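Local coordinates for protein TRNA (adenine(9)-n1)-methyltransferase (Sulfolobus acidocaldarius, PDB 5A7Z) that catalyses the S-adenosyl-L-methionine-dependent methylation of adenosine 9 in tRNA, giving N1-methyladenosine, at residues A[21-26]-A[100-105]; A[65-70]-A[92-97]; A[137-142]-A[248-253]; A[146-151]-A[159-164]; A[184-189]-A[227-232]. All blocks are in the same frame, centred on the assembly; numbering follows the deposited sequence.

Interaction 1. Residues A[21-26]-A[100-105]; sequences MTLAKV and VSIHLP
The carbonyl oxygen of His-103 rests against the isopropyl group of Val-26: CG1 of Val-26 stands 3.4 Å from His-103 O, with CB of Val-26 almost as near at 3.5 Å. These are contacts of carbon with a carbonyl, and no hydrogen bond joins the two segments. The other methyl, CG2 of Val-26, faces the tip of Ile-102, 3.9 Å from CD1 of Ile-102, the two side chains meeting at about a right angle. Ile-102 can present that methyl because CG1 sits between its own backbone N and carbonyl carbon (chi1 66°), from where the chain runs on extended. The contact lays the first turn of helix 22-33 against the irregular linker that runs from strand 91-95 of the N-terminal sheet to strand 109-113 of the SPOUT methyltransferase domain. Leu-23, buried, reaches out with its CD1 branch, which meets CD of Pro-105 at 3.9 Å and CD1 of Ile-102 at 4.1 Å. Proline suits this place, since its ring offers a compact hydrocarbon edge. The tightest carbon pair is Thr-22 CG2 with Pro-105 CB, 3.4 Å apart. Thr-22 divides its labour: CG2, anti to the backbone N, turns to the proline, while OG1 is hydrogen-bonded to Glu-254 of helix 242-255. Val-100 and Ile-102 also touch Phe-27 and Lys-30, farther along helix 22-33.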
# COMPACT_ATOMS: atom_id res chain seq x y z
N MSE A 21 0.86 -3.74 -11.03
CA MSE A 21 1.15 -3.32 -9.69
C MSE A 21 2.45 -2.60 -9.68
O MSE A 21 3.35 -3.03 -10.34
CB MSE A 21 1.20 -4.51 -8.76
CG MSE A 21 -0.17 -5.15 -8.69
SE MSE A 21 -0.25 -6.77 -7.61
CE MSE A 21 -0.73 -5.88 -5.97
N THR A 22 2.54 -1.51 -8.96
CA THR A 22 3.73 -0.70 -8.88
C THR A 22 4.97 -1.49 -8.53
O THR A 22 6.02 -1.33 -9.16
CB THR A 22 3.56 0.40 -7.82
OG1 THR A 22 2.36 1.15 -8.09
CG2 THR A 22 4.73 1.33 -7.85
N LEU A 23 4.88 -2.31 -7.49
CA LEU A 23 6.05 -3.04 -7.02
C LEU A 23 6.47 -4.17 -8.00
O LEU A 23 7.67 -4.44 -8.20
CB LEU A 23 5.81 -3.56 -5.62
CG LEU A 23 7.05 -4.00 -4.84
CD1 LEU A 23 8.07 -2.88 -4.65
CD2 LEU A 23 6.61 -4.57 -3.49
N ALA A 24 5.49 -4.77 -8.65
CA ALA A 24 5.75 -5.73 -9.70
C ALA A 24 6.48 -5.07 -10.85
O ALA A 24 7.35 -5.67 -11.46
CB ALA A 24 4.44 -6.34 -10.20
N LYS A 25 6.09 -3.85 -11.18
CA LYS A 25 6.71 -3.15 -12.29
C LYS A 25 8.21 -2.93 -12.05
O LYS A 25 9.01 -3.20 -12.92
CB LYS A 25 6.03 -1.80 -12.51
CG LYS A 25 6.48 -1.08 -13.76
CD LYS A 25 6.22 0.41 -13.65
CE LYS A 25 6.27 1.09 -15.02
NZ LYS A 25 7.55 1.78 -15.24
N VAL A 26 8.58 -2.44 -10.87
CA VAL A 26 9.99 -2.15 -10.58
C VAL A 26 10.82 -3.44 -10.46
O VAL A 26 12.00 -3.48 -10.82
CB VAL A 26 10.15 -1.24 -9.33
CG1 VAL A 26 9.34 0.04 -9.50
CG2 VAL A 26 9.70 -1.95 -8.05
N VAL A 100 18.19 -8.92 -5.43
CA VAL A 100 18.53 -7.95 -6.48
C VAL A 100 17.96 -6.61 -6.09
O VAL A 100 16.90 -6.54 -5.50
CB VAL A 100 18.02 -8.39 -7.88
CG1 VAL A 100 18.47 -9.80 -8.18
CG2 VAL A 100 16.50 -8.27 -8.01
N SER A 101 18.71 -5.55 -6.36
CA SER A 101 18.29 -4.19 -6.07
C SER A 101 17.13 -3.80 -6.93
O SER A 101 17.16 -4.00 -8.14
CB SER A 101 19.42 -3.22 -6.37
OG SER A 101 20.46 -3.38 -5.45
N ILE A 102 16.12 -3.19 -6.34
CA ILE A 102 15.06 -2.60 -7.12
C ILE A 102 14.77 -1.17 -6.67
O ILE A 102 15.02 -0.81 -5.53
CB ILE A 102 13.78 -3.46 -7.09
CG1 ILE A 102 13.18 -3.51 -5.70
CG2 ILE A 102 14.09 -4.85 -7.55
CD1 ILE A 102 11.84 -4.20 -5.67
N HIS A 103 14.27 -0.35 -7.58
CA HIS A 103 14.03 1.02 -7.23
C HIS A 103 12.68 1.12 -6.54
O HIS A 103 11.64 1.14 -7.18
CB HIS A 103 14.08 1.94 -8.44
CG HIS A 103 14.21 3.39 -8.07
ND1 HIS A 103 15.32 4.14 -8.38
CD2 HIS A 103 13.40 4.20 -7.35
CE1 HIS A 103 15.18 5.36 -7.90
NE2 HIS A 103 14.02 5.42 -7.26
N LEU A 104 12.71 1.18 -5.22
CA LEU A 104 11.49 1.16 -4.45
C LEU A 104 10.65 2.41 -4.74
O LEU A 104 11.17 3.52 -4.73
CB LEU A 104 11.81 1.05 -2.97
CG LEU A 104 12.80 -0.07 -2.60
CD1 LEU A 104 13.28 0.09 -1.17
CD2 LEU A 104 12.19 -1.44 -2.80
N PRO A 105 9.38 2.23 -5.07
CA PRO A 105 8.49 3.31 -5.46
C PRO A 105 8.26 4.39 -4.37
O PRO A 105 8.02 4.08 -3.23
CB PRO A 105 7.17 2.58 -5.77
CG PRO A 105 7.21 1.36 -4.92
CD PRO A 105 8.65 0.95 -4.93

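Interaction 2. Residues A[65-70]-A[92-97]; sequences ERREGM and TFRKGG
Glu-65 holds CG between its backbone N and carbonyl carbon (chi1 74°) and runs extended from there, while Thr-92 keeps OG1 beside its backbone N; together these settings bring hydroxyl and carboxylate within bonding distance. Thr-92 OG1 donates to Glu-65 OE2 at 2.8 Å, and OE2 receives it on its anti lone pair. OE2 has a second donor: NH1 of Arg-67 reaches it at 3.1 Å, almost in the guanidinium plane but tilted from the carboxylate plane on the syn side. The bent chain of Arg-67 folds back to make this bond, and its CG passes 3.4 Å from Thr-92 OG1. The other oxygen, Glu-65 OE1, forms a longer salt bridge with Arg-94 NH2 at 3.5 Å, the two charged planes standing 86° apart. One glutamate thus lies between two arginines whose NH1 atoms are 4.3 Å apart, and its negative charge probably balances theirs. A glutamine here would probably leave the two arginines without a neutralising charge and weaken the three-residue salt-bridge network. A water joins the segments as well, donating to Glu-65 O at 2.9 Å and to Thr-92 OG1 at 2.8 Å. The axes of strand pieces 65-70 and 92-95 stand at 110° to each other within the N-terminal sheet. Strand 60-75 pairs antiparallel with strand 91-95 through Val-63 and Thr-92, and with strand 87-89 through Arg-67 and Ser-89, while Tyr-40 of strand 38-40 makes a cation-pi contact with Arg-67.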
# COMPACT_ATOMS: atom_id res chain seq x y z
N GLU A 65 19.86 -21.99 -11.12
CA GLU A 65 19.61 -23.40 -11.21
C GLU A 65 18.51 -23.69 -12.20
O GLU A 65 17.59 -22.94 -12.37
CB GLU A 65 19.33 -24.01 -9.84
CG GLU A 65 17.98 -23.69 -9.25
CD GLU A 65 17.54 -24.70 -8.21
OE1 GLU A 65 18.33 -25.52 -7.80
OE2 GLU A 65 16.41 -24.67 -7.81
N ARG A 66 18.65 -24.80 -12.86
CA ARG A 66 17.76 -25.16 -13.94
C ARG A 66 16.59 -26.01 -13.43
O ARG A 66 16.79 -27.01 -12.79
CB ARG A 66 18.52 -25.87 -15.05
CG ARG A 66 17.69 -26.86 -15.86
CD ARG A 66 17.17 -26.26 -17.15
NE ARG A 66 18.25 -25.91 -18.07
CZ ARG A 66 18.07 -25.50 -19.32
NH1 ARG A 66 16.85 -25.41 -19.84
NH2 ARG A 66 19.11 -25.18 -20.07
N ARG A 67 15.37 -25.58 -13.69
CA ARG A 67 14.18 -26.28 -13.28
C ARG A 67 13.18 -26.29 -14.40
O ARG A 67 13.23 -25.48 -15.32
CB ARG A 67 13.53 -25.61 -12.07
CG ARG A 67 14.44 -25.45 -10.85
CD ARG A 67 14.79 -26.78 -10.24
NE ARG A 67 13.60 -27.40 -9.67
CZ ARG A 67 13.14 -27.11 -8.46
NH1 ARG A 67 13.80 -26.26 -7.70
NH2 ARG A 67 12.03 -27.67 -8.03
N GLU A 68 12.25 -27.21 -14.33
CA GLU A 68 11.13 -27.17 -15.21
C GLU A 68 9.94 -26.94 -14.33
O GLU A 68 10.04 -27.10 -13.14
CB GLU A 68 11.00 -28.49 -15.98
CG GLU A 68 10.64 -29.66 -15.11
CD GLU A 68 10.43 -30.92 -15.92
OE1 GLU A 68 11.36 -31.29 -16.69
OE2 GLU A 68 9.34 -31.52 -15.79
N GLY A 69 8.82 -26.54 -14.88
CA GLY A 69 7.65 -26.41 -14.07
C GLY A 69 6.53 -26.01 -14.96
O GLY A 69 6.70 -25.91 -16.18
N MSE A 70 5.38 -25.78 -14.38
CA MSE A 70 4.25 -25.40 -15.19
C MSE A 70 4.06 -23.93 -15.00
O MSE A 70 4.31 -23.41 -13.93
CB MSE A 70 3.07 -26.26 -14.77
CG MSE A 70 2.11 -25.57 -13.83
SE MSE A 70 0.41 -26.56 -13.89
CE MSE A 70 -0.52 -25.55 -15.31
N THR A 92 15.68 -19.79 -9.41
CA THR A 92 14.68 -20.25 -8.48
C THR A 92 14.58 -19.29 -7.30
O THR A 92 15.61 -18.85 -6.76
CB THR A 92 15.04 -21.65 -7.95
OG1 THR A 92 15.01 -22.61 -9.02
CG2 THR A 92 14.05 -22.08 -6.91
N PHE A 93 13.36 -18.92 -6.94
CA PHE A 93 13.16 -17.98 -5.85
C PHE A 93 13.12 -18.75 -4.55
O PHE A 93 12.26 -19.59 -4.36
CB PHE A 93 11.82 -17.23 -6.03
CG PHE A 93 11.59 -16.15 -5.01
CD1 PHE A 93 12.13 -14.91 -5.18
CD2 PHE A 93 10.83 -16.40 -3.88
CE1 PHE A 93 11.95 -13.93 -4.24
CE2 PHE A 93 10.65 -15.42 -2.93
CZ PHE A 93 11.18 -14.17 -3.15
N ARG A 94 14.01 -18.44 -3.63
CA ARG A 94 13.90 -19.05 -2.31
C ARG A 94 14.75 -18.49 -1.20
O ARG A 94 15.63 -17.65 -1.41
CB ARG A 94 14.19 -20.53 -2.42
CG ARG A 94 15.65 -20.91 -2.56
CD ARG A 94 15.80 -22.36 -2.16
NE ARG A 94 16.86 -22.98 -2.90
CZ ARG A 94 16.70 -23.77 -3.95
NH1 ARG A 94 15.50 -24.07 -4.42
NH2 ARG A 94 17.77 -24.27 -4.55
N LYS A 95 14.54 -19.08 -0.03
CA LYS A 95 15.13 -18.65 1.21
C LYS A 95 16.64 -18.70 1.08
O LYS A 95 17.17 -19.67 0.58
CB LYS A 95 14.62 -19.61 2.33
CG LYS A 95 14.99 -19.25 3.77
CD LYS A 95 14.90 -17.76 4.03
CE LYS A 95 14.43 -17.46 5.44
NZ LYS A 95 12.94 -17.56 5.53
N GLY A 96 17.34 -17.64 1.49
CA GLY A 96 18.81 -17.61 1.45
C GLY A 96 19.38 -17.33 0.07
O GLY A 96 20.59 -17.33 -0.09
N GLY A 97 18.53 -17.11 -0.92
CA GLY A 97 18.99 -16.68 -2.24
C GLY A 97 19.50 -15.24 -2.24
O GLY A 97 19.31 -14.49 -1.28
O HOH W 1 14.77 -22.34 -11.78

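Interaction 3. Residues A[137-142]-A[248-253]; sequences SVIRKF and IILRVK
Leu-250 lays its CB over one face of the Phe-142 ring, a CH-pi contact with CB 3.7 Å from the ring centroid and 14° off the normal. It is the centre of a helix-to-helix contact in the SPOUT domain: segments 137-142 and 248-253, parts of helices 122-142 and 242-255, run side by side in the same direction, their axes 5° apart in direction and 10.3 Å apart at closest approach. Phe-142 reaches across this gap with CG anti to its carbonyl carbon (chi1 -62°), a setting that turns the ring toward the neighbouring helix. The branched end of Leu-250 then continues past the ring. Its CD1 methyl is 3.7 Å from CD1 of Phe-142 and meets CG1 of Val-138 at 3.8 Å, while CD1 of Ile-139 approaches the same methyl at 3.9 Å. One leucine methyl therefore touches three side chains of the first helix; branched aliphatics suit a buried seam where no hydrogen bond joins the two segments. An alanine in place of Phe-142 would probably leave CB of Leu-250 without the ring it lies on and open a gap between the helices. Arg-251 brings only its aliphatic part to the aromatic. Its guanidinium is held elsewhere, in a salt bridge to Glu-247 one turn earlier, and lies oblique to the ring, while CD of Arg-251 meets the ring's edge 3.7 Å from CZ of Phe-142.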
# COMPACT_ATOMS: atom_id res chain seq x y z
N SER A 137 0.01 -4.79 7.80
CA SER A 137 -0.33 -6.03 7.04
C SER A 137 -0.97 -5.71 5.71
O SER A 137 -0.66 -6.32 4.72
CB SER A 137 -1.26 -6.95 7.82
OG SER A 137 -0.53 -7.65 8.80
N VAL A 138 -1.84 -4.72 5.69
CA VAL A 138 -2.40 -4.24 4.45
C VAL A 138 -1.33 -3.70 3.50
O VAL A 138 -1.28 -4.10 2.32
CB VAL A 138 -3.48 -3.17 4.70
CG1 VAL A 138 -3.93 -2.57 3.39
CG2 VAL A 138 -4.68 -3.78 5.45
N ILE A 139 -0.48 -2.80 3.95
CA ILE A 139 0.50 -2.20 3.03
C ILE A 139 1.38 -3.29 2.39
O ILE A 139 1.73 -3.24 1.21
CB ILE A 139 1.34 -1.09 3.67
CG1 ILE A 139 1.81 -0.08 2.61
CG2 ILE A 139 2.56 -1.64 4.39
CD1 ILE A 139 0.71 0.77 2.03
N ARG A 140 1.65 -4.31 3.15
CA ARG A 140 2.49 -5.40 2.68
C ARG A 140 1.82 -6.32 1.66
O ARG A 140 2.51 -7.02 0.98
CB ARG A 140 2.96 -6.20 3.87
CG ARG A 140 4.15 -5.57 4.52
CD ARG A 140 4.54 -6.36 5.75
NE ARG A 140 5.66 -5.70 6.41
CZ ARG A 140 6.23 -6.14 7.53
NH1 ARG A 140 5.79 -7.24 8.12
NH2 ARG A 140 7.24 -5.46 8.06
N LYS A 141 0.51 -6.24 1.57
CA LYS A 141 -0.27 -6.94 0.59
C LYS A 141 -0.20 -6.27 -0.78
O LYS A 141 -0.36 -6.90 -1.76
CB LYS A 141 -1.73 -6.98 1.04
CG LYS A 141 -2.25 -8.26 1.60
CD LYS A 141 -1.41 -8.82 2.70
CE LYS A 141 -2.24 -9.49 3.77
NZ LYS A 141 -1.46 -9.80 5.00
N PHE A 142 0.00 -4.95 -0.80
CA PHE A 142 -0.04 -4.21 -2.05
C PHE A 142 1.31 -3.61 -2.43
O PHE A 142 1.75 -3.71 -3.57
CB PHE A 142 -1.10 -3.11 -1.98
CG PHE A 142 -2.50 -3.62 -1.78
CD1 PHE A 142 -2.96 -3.93 -0.51
CD2 PHE A 142 -3.34 -3.80 -2.86
CE1 PHE A 142 -4.24 -4.41 -0.33
CE2 PHE A 142 -4.63 -4.27 -2.68
CZ PHE A 142 -5.08 -4.57 -1.41
N ILE A 248 -9.13 -0.28 0.73
CA ILE A 248 -9.97 0.17 -0.36
C ILE A 248 -9.21 1.02 -1.36
O ILE A 248 -9.41 0.89 -2.57
CB ILE A 248 -11.18 0.98 0.14
CG1 ILE A 248 -12.20 0.05 0.82
CG2 ILE A 248 -11.83 1.74 -1.01
CD1 ILE A 248 -13.22 0.77 1.69
N ILE A 249 -8.40 1.95 -0.85
CA ILE A 249 -7.65 2.86 -1.73
C ILE A 249 -6.71 2.00 -2.57
O ILE A 249 -6.61 2.16 -3.77
CB ILE A 249 -6.80 3.91 -0.95
CG1 ILE A 249 -7.62 4.71 0.07
CG2 ILE A 249 -6.10 4.87 -1.90
CD1 ILE A 249 -8.75 5.51 -0.54
N LEU A 250 -6.03 1.10 -1.91
CA LEU A 250 -5.04 0.26 -2.58
C LEU A 250 -5.70 -0.74 -3.56
O LEU A 250 -5.13 -1.05 -4.58
CB LEU A 250 -4.18 -0.45 -1.55
CG LEU A 250 -3.32 0.45 -0.65
CD1 LEU A 250 -2.73 -0.37 0.50
CD2 LEU A 250 -2.20 1.11 -1.44
N ARG A 251 -6.94 -1.19 -3.29
CA ARG A 251 -7.64 -2.07 -4.23
C ARG A 251 -7.74 -1.35 -5.53
O ARG A 251 -7.60 -1.94 -6.58
CB ARG A 251 -9.10 -2.36 -3.83
CG ARG A 251 -9.38 -3.06 -2.52
CD ARG A 251 -8.64 -4.33 -2.39
NE ARG A 251 -9.32 -5.28 -1.49
CZ ARG A 251 -9.82 -6.44 -1.88
NH1 ARG A 251 -9.87 -6.75 -3.17
NH2 ARG A 251 -10.33 -7.28 -1.01
N VAL A 252 -8.16 -0.09 -5.44
CA VAL A 252 -8.52 0.69 -6.60
C VAL A 252 -7.26 1.07 -7.37
O VAL A 252 -7.20 0.90 -8.58
CB VAL A 252 -9.31 1.93 -6.19
CG1 VAL A 252 -9.46 2.87 -7.36
CG2 VAL A 252 -10.68 1.54 -5.64
N LYS A 253 -6.21 1.44 -6.66
CA LYS A 253 -5.03 1.97 -7.33
C LYS A 253 -4.08 0.91 -7.83
O LYS A 253 -3.37 1.14 -8.81
CB LYS A 253 -4.27 2.87 -6.40
CG LYS A 253 -5.04 4.12 -6.02
CD LYS A 253 -4.16 5.06 -5.23
CE LYS A 253 -2.98 5.57 -6.07
NZ LYS A 253 -3.48 6.48 -7.11

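Interaction 4. Residues A[146-151]-A[159-164]; sequences GNLTVV and GRANIV
The flat groups that meet here are peptides: Asn-162 N lies in the carbonyl plane of Leu-148 and donates to Leu-148 O at 2.9 Å. Side chains alternate between the two faces of the sheet. Thr-149 with Asn-162 and Val-151 with Val-164 occupy one face, Val-150 with Ile-163 the other. The ladder continues as Val-150 N donates a hydrogen bond to Asn-162 O at 2.8 Å and Val-164 N to Val-150 O at 3.0 Å, the pattern of parallel beta strands. On the first face CG2 of Val-151 touches CG2 of Val-164 at 3.6 Å, and OG1 of Thr-149 sits 3.4 Å from CB of Asn-162. On the second, Ile-163 bends its chain (chi2 -69°) to bring CD1 within 3.8 Å of Val-150 CB, the two side chains lying side by side. Beta-branched residues suit the extended backbone of both strands. Just ahead of strand 162-164, CB of Ala-161 meets CD2 of Leu-148 at 4.1 Å. Strand 162-164 lies at the edge of the SPOUT sheet within this chain; strand 148-151 is bonded on its other side to strand 109-113, through Met-110 and Ile-112, and helix 122-142 packs against Leu-148 with Ile-139.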
# COMPACT_ATOMS: atom_id res chain seq x y z
N GLY A 146 7.49 0.96 3.14
CA GLY A 146 8.07 2.31 2.94
C GLY A 146 7.07 3.27 2.33
O GLY A 146 7.32 4.47 2.25
N ASN A 147 5.94 2.74 1.91
CA ASN A 147 4.86 3.52 1.34
C ASN A 147 3.87 3.92 2.40
O ASN A 147 2.89 4.52 2.13
CB ASN A 147 4.14 2.75 0.25
CG ASN A 147 4.98 2.54 -0.99
OD1 ASN A 147 5.53 1.50 -1.19
ND2 ASN A 147 5.04 3.51 -1.81
N LEU A 148 4.13 3.55 3.62
CA LEU A 148 3.30 3.88 4.73
C LEU A 148 4.06 4.86 5.60
O LEU A 148 5.24 4.65 5.92
CB LEU A 148 2.95 2.63 5.53
CG LEU A 148 2.04 2.81 6.73
CD1 LEU A 148 0.65 3.32 6.32
CD2 LEU A 148 1.91 1.45 7.44
N THR A 149 3.37 5.93 5.98
CA THR A 149 3.89 6.94 6.88
C THR A 149 2.88 7.14 8.00
O THR A 149 1.64 7.26 7.74
CB THR A 149 4.10 8.28 6.13
OG1 THR A 149 5.28 8.19 5.35
CG2 THR A 149 4.26 9.43 7.08
N VAL A 150 3.38 7.11 9.23
CA VAL A 150 2.60 7.47 10.41
C VAL A 150 3.12 8.74 10.99
O VAL A 150 4.36 8.92 11.22
CB VAL A 150 2.66 6.41 11.52
CG1 VAL A 150 1.79 6.82 12.71
CG2 VAL A 150 2.24 5.07 10.98
N VAL A 151 2.23 9.68 11.14
CA VAL A 151 2.64 10.97 11.58
C VAL A 151 1.90 11.44 12.79
O VAL A 151 0.72 11.32 12.90
CB VAL A 151 2.56 12.00 10.46
CG1 VAL A 151 1.12 12.28 10.13
CG2 VAL A 151 3.25 13.28 10.86
N GLY A 159 7.22 -1.93 11.89
CA GLY A 159 8.03 -2.42 10.81
C GLY A 159 8.94 -1.36 10.28
O GLY A 159 9.51 -0.62 11.03
N ARG A 160 9.01 -1.25 8.97
CA ARG A 160 9.83 -0.26 8.29
C ARG A 160 9.09 0.95 7.75
O ARG A 160 9.57 1.64 6.89
CB ARG A 160 10.52 -0.91 7.13
CG ARG A 160 11.12 -2.21 7.52
CD ARG A 160 12.47 -1.94 8.04
NE ARG A 160 13.38 -2.10 6.95
CZ ARG A 160 14.26 -1.20 6.56
NH1 ARG A 160 14.39 -0.04 7.19
NH2 ARG A 160 15.04 -1.49 5.53
N ALA A 161 7.91 1.19 8.26
CA ALA A 161 7.14 2.33 7.88
C ALA A 161 7.87 3.61 8.27
O ALA A 161 8.71 3.60 9.15
CB ALA A 161 5.78 2.27 8.54
N ASN A 162 7.56 4.72 7.60
CA ASN A 162 8.15 6.02 7.97
C ASN A 162 7.39 6.62 9.14
O ASN A 162 6.17 6.78 9.10
CB ASN A 162 8.13 6.99 6.78
CG ASN A 162 8.66 6.35 5.52
OD1 ASN A 162 7.90 5.99 4.63
ND2 ASN A 162 9.98 6.13 5.47
N ILE A 163 8.13 6.94 10.20
CA ILE A 163 7.55 7.49 11.42
C ILE A 163 8.09 8.89 11.65
O ILE A 163 9.30 9.07 11.86
CB ILE A 163 7.92 6.63 12.63
CG1 ILE A 163 7.56 5.16 12.37
CG2 ILE A 163 7.24 7.15 13.87
CD1 ILE A 163 6.08 4.88 12.34
N VAL A 164 7.22 9.89 11.57
CA VAL A 164 7.63 11.27 11.76
C VAL A 164 6.70 11.99 12.69
O VAL A 164 5.54 11.57 12.91
CB VAL A 164 7.70 12.00 10.42
CG1 VAL A 164 8.83 11.45 9.57
CG2 VAL A 164 6.39 11.88 9.66

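Interaction 5. Residues A[184-189]-A[227-232]; sequences VVATDQ and VKIQLR
This is a short parallel strand pairing at the margin of the SPOUT sheet, where strand 184-185 joins strand 226-228. Lys-228 N donates to Val-184 O at 2.7 Å, and Ala-186 N to Lys-228 O at 2.8 Å, so that Lys-228 uses both its backbone groups on the partner segment. Val-184 and Val-227 share one face, with CB of Val-184 3.9 Å from CG2 of Val-227. Beyond them, CB of Ala-186 presses tightly on CG1 of Val-227, at 3.3 Å. A small residue suits this place, since Ala-186 also meets Ile-229 and, outside the pair, Leu-259 of helix 259-265. In the class IV-like methyltransferase sheet, strand 226-228 is flanked by strand 175-178 on its other side, bonded through Val-227. Val-185 and Lys-228 lie on the opposite face. With CG of Lys-228 held between its backbone N and carbonyl carbon (chi1 48°), the chain runs extended and CE comes 3.7 Å from CG2 of Val-185. From the loop beyond the strand, Gln-230 crosses Val-185 at about a right angle, its OE1 3.5 Å from CG2 of Val-185. Where the strands part, a water lies 2.7 Å from Ala-186 O and accepts from Gln-230 N. Thr-187 follows as the N-cap of helix 188-192, its OG1 bonded to Ile-190 N.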
# COMPACT_ATOMS: atom_id res chain seq x y z
N VAL A 184 -16.16 16.63 -1.23
CA VAL A 184 -15.96 15.90 -2.48
C VAL A 184 -16.31 14.43 -2.24
O VAL A 184 -15.93 13.85 -1.23
CB VAL A 184 -14.48 15.98 -2.95
CG1 VAL A 184 -14.32 15.28 -4.29
CG2 VAL A 184 -14.00 17.43 -3.01
N VAL A 185 -17.02 13.83 -3.19
CA VAL A 185 -17.33 12.41 -3.13
C VAL A 185 -16.25 11.65 -3.89
O VAL A 185 -15.92 12.02 -5.00
CB VAL A 185 -18.72 12.10 -3.74
CG1 VAL A 185 -18.87 10.60 -4.03
CG2 VAL A 185 -19.83 12.59 -2.80
N ALA A 186 -15.71 10.60 -3.31
CA ALA A 186 -14.65 9.87 -3.97
C ALA A 186 -15.18 9.15 -5.21
O ALA A 186 -16.23 8.53 -5.18
CB ALA A 186 -14.00 8.89 -3.01
N THR A 187 -14.44 9.25 -6.30
CA THR A 187 -14.68 8.45 -7.47
C THR A 187 -13.41 7.68 -7.77
O THR A 187 -12.35 7.94 -7.18
CB THR A 187 -14.95 9.33 -8.69
OG1 THR A 187 -13.79 10.10 -8.96
CG2 THR A 187 -16.11 10.26 -8.46
N ASP A 188 -13.51 6.74 -8.69
CA ASP A 188 -12.37 5.95 -9.12
C ASP A 188 -11.25 6.87 -9.57
O ASP A 188 -10.09 6.69 -9.19
CB ASP A 188 -12.78 4.97 -10.26
CG ASP A 188 -13.53 3.73 -9.73
OD1 ASP A 188 -12.88 2.87 -9.10
OD2 ASP A 188 -14.78 3.62 -9.93
N GLN A 189 -11.58 7.89 -10.35
CA GLN A 189 -10.55 8.69 -10.97
C GLN A 189 -9.96 9.68 -9.98
O GLN A 189 -8.75 9.90 -9.97
CB GLN A 189 -11.07 9.37 -12.25
CG GLN A 189 -11.36 8.38 -13.40
CD GLN A 189 -10.28 7.29 -13.58
OE1 GLN A 189 -10.48 6.12 -13.20
NE2 GLN A 189 -9.14 7.68 -14.16
N VAL A 227 -12.24 14.24 0.89
CA VAL A 227 -12.91 13.31 0.03
C VAL A 227 -13.66 12.29 0.88
O VAL A 227 -13.09 11.66 1.76
CB VAL A 227 -11.89 12.65 -0.90
CG1 VAL A 227 -12.35 11.30 -1.40
CG2 VAL A 227 -11.60 13.58 -2.06
N LYS A 228 -14.98 12.21 0.68
CA LYS A 228 -15.79 11.21 1.37
C LYS A 228 -16.06 10.00 0.47
O LYS A 228 -16.45 10.14 -0.70
CB LYS A 228 -17.11 11.80 1.88
CG LYS A 228 -17.88 12.61 0.86
CD LYS A 228 -19.24 13.01 1.38
CE LYS A 228 -19.83 14.11 0.52
NZ LYS A 228 -21.21 14.47 0.97
N ILE A 229 -15.82 8.83 1.01
CA ILE A 229 -16.06 7.60 0.30
C ILE A 229 -17.50 7.16 0.56
O ILE A 229 -17.87 6.98 1.70
CB ILE A 229 -15.10 6.51 0.76
CG1 ILE A 229 -13.69 6.82 0.24
CG2 ILE A 229 -15.59 5.15 0.28
CD1 ILE A 229 -12.63 5.87 0.75
N GLN A 230 -18.29 7.01 -0.50
CA GLN A 230 -19.71 6.58 -0.40
C GLN A 230 -20.00 5.30 -1.19
O GLN A 230 -19.38 5.03 -2.21
CB GLN A 230 -20.64 7.66 -0.95
CG GLN A 230 -20.40 9.04 -0.39
CD GLN A 230 -21.52 9.98 -0.76
OE1 GLN A 230 -22.00 9.96 -1.90
NE2 GLN A 230 -21.93 10.81 0.17
N LEU A 231 -20.96 4.53 -0.71
CA LEU A 231 -21.47 3.41 -1.45
C LEU A 231 -22.92 3.72 -1.78
O LEU A 231 -23.72 4.00 -0.88
CB LEU A 231 -21.39 2.15 -0.59
CG LEU A 231 -21.85 0.84 -1.23
CD1 LEU A 231 -20.82 0.38 -2.26
CD2 LEU A 231 -22.05 -0.22 -0.16
N ARG A 232 -23.25 3.71 -3.07
CA ARG A 232 -24.62 3.97 -3.52
C ARG A 232 -25.11 5.30 -2.96
O ARG A 232 -26.20 5.38 -2.39
CB ARG A 232 -25.54 2.81 -3.11
CG ARG A 232 -25.29 1.53 -3.88
CD ARG A 232 -26.37 0.49 -3.62
NE ARG A 232 -26.04 -0.36 -2.47
CZ ARG A 232 -25.28 -1.45 -2.53
NH1 ARG A 232 -24.76 -1.86 -3.69
NH2 ARG A 232 -25.02 -2.12 -1.42
O HOH W 2 -17.52 7.70 -2.92

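Interaction 3 lies nearest the chain's centre and is made of hydrocarbon and aromatic contacts, with no hydrogen bond across its segments, whereas interaction 2, on the N-terminal sheet about 27 Å from that centre, relies on charges, a hydroxyl and a water. Interaction 1 is a surface contact of hydrocarbon groups between helix 22-33 and the linker that leads to the SPOUT domain; it touches interaction 3 through Met-21 and Phe-142, and interaction 4 through Pro-105 and Asn-147. Interactions 4 and 5 are both parallel pairings in the same SPOUT sheet, their centres about 26 Å apart. Interaction 3 adjoins both: helix 122-142 leads into strand 148-151, and Ile-249 touches Ile-229.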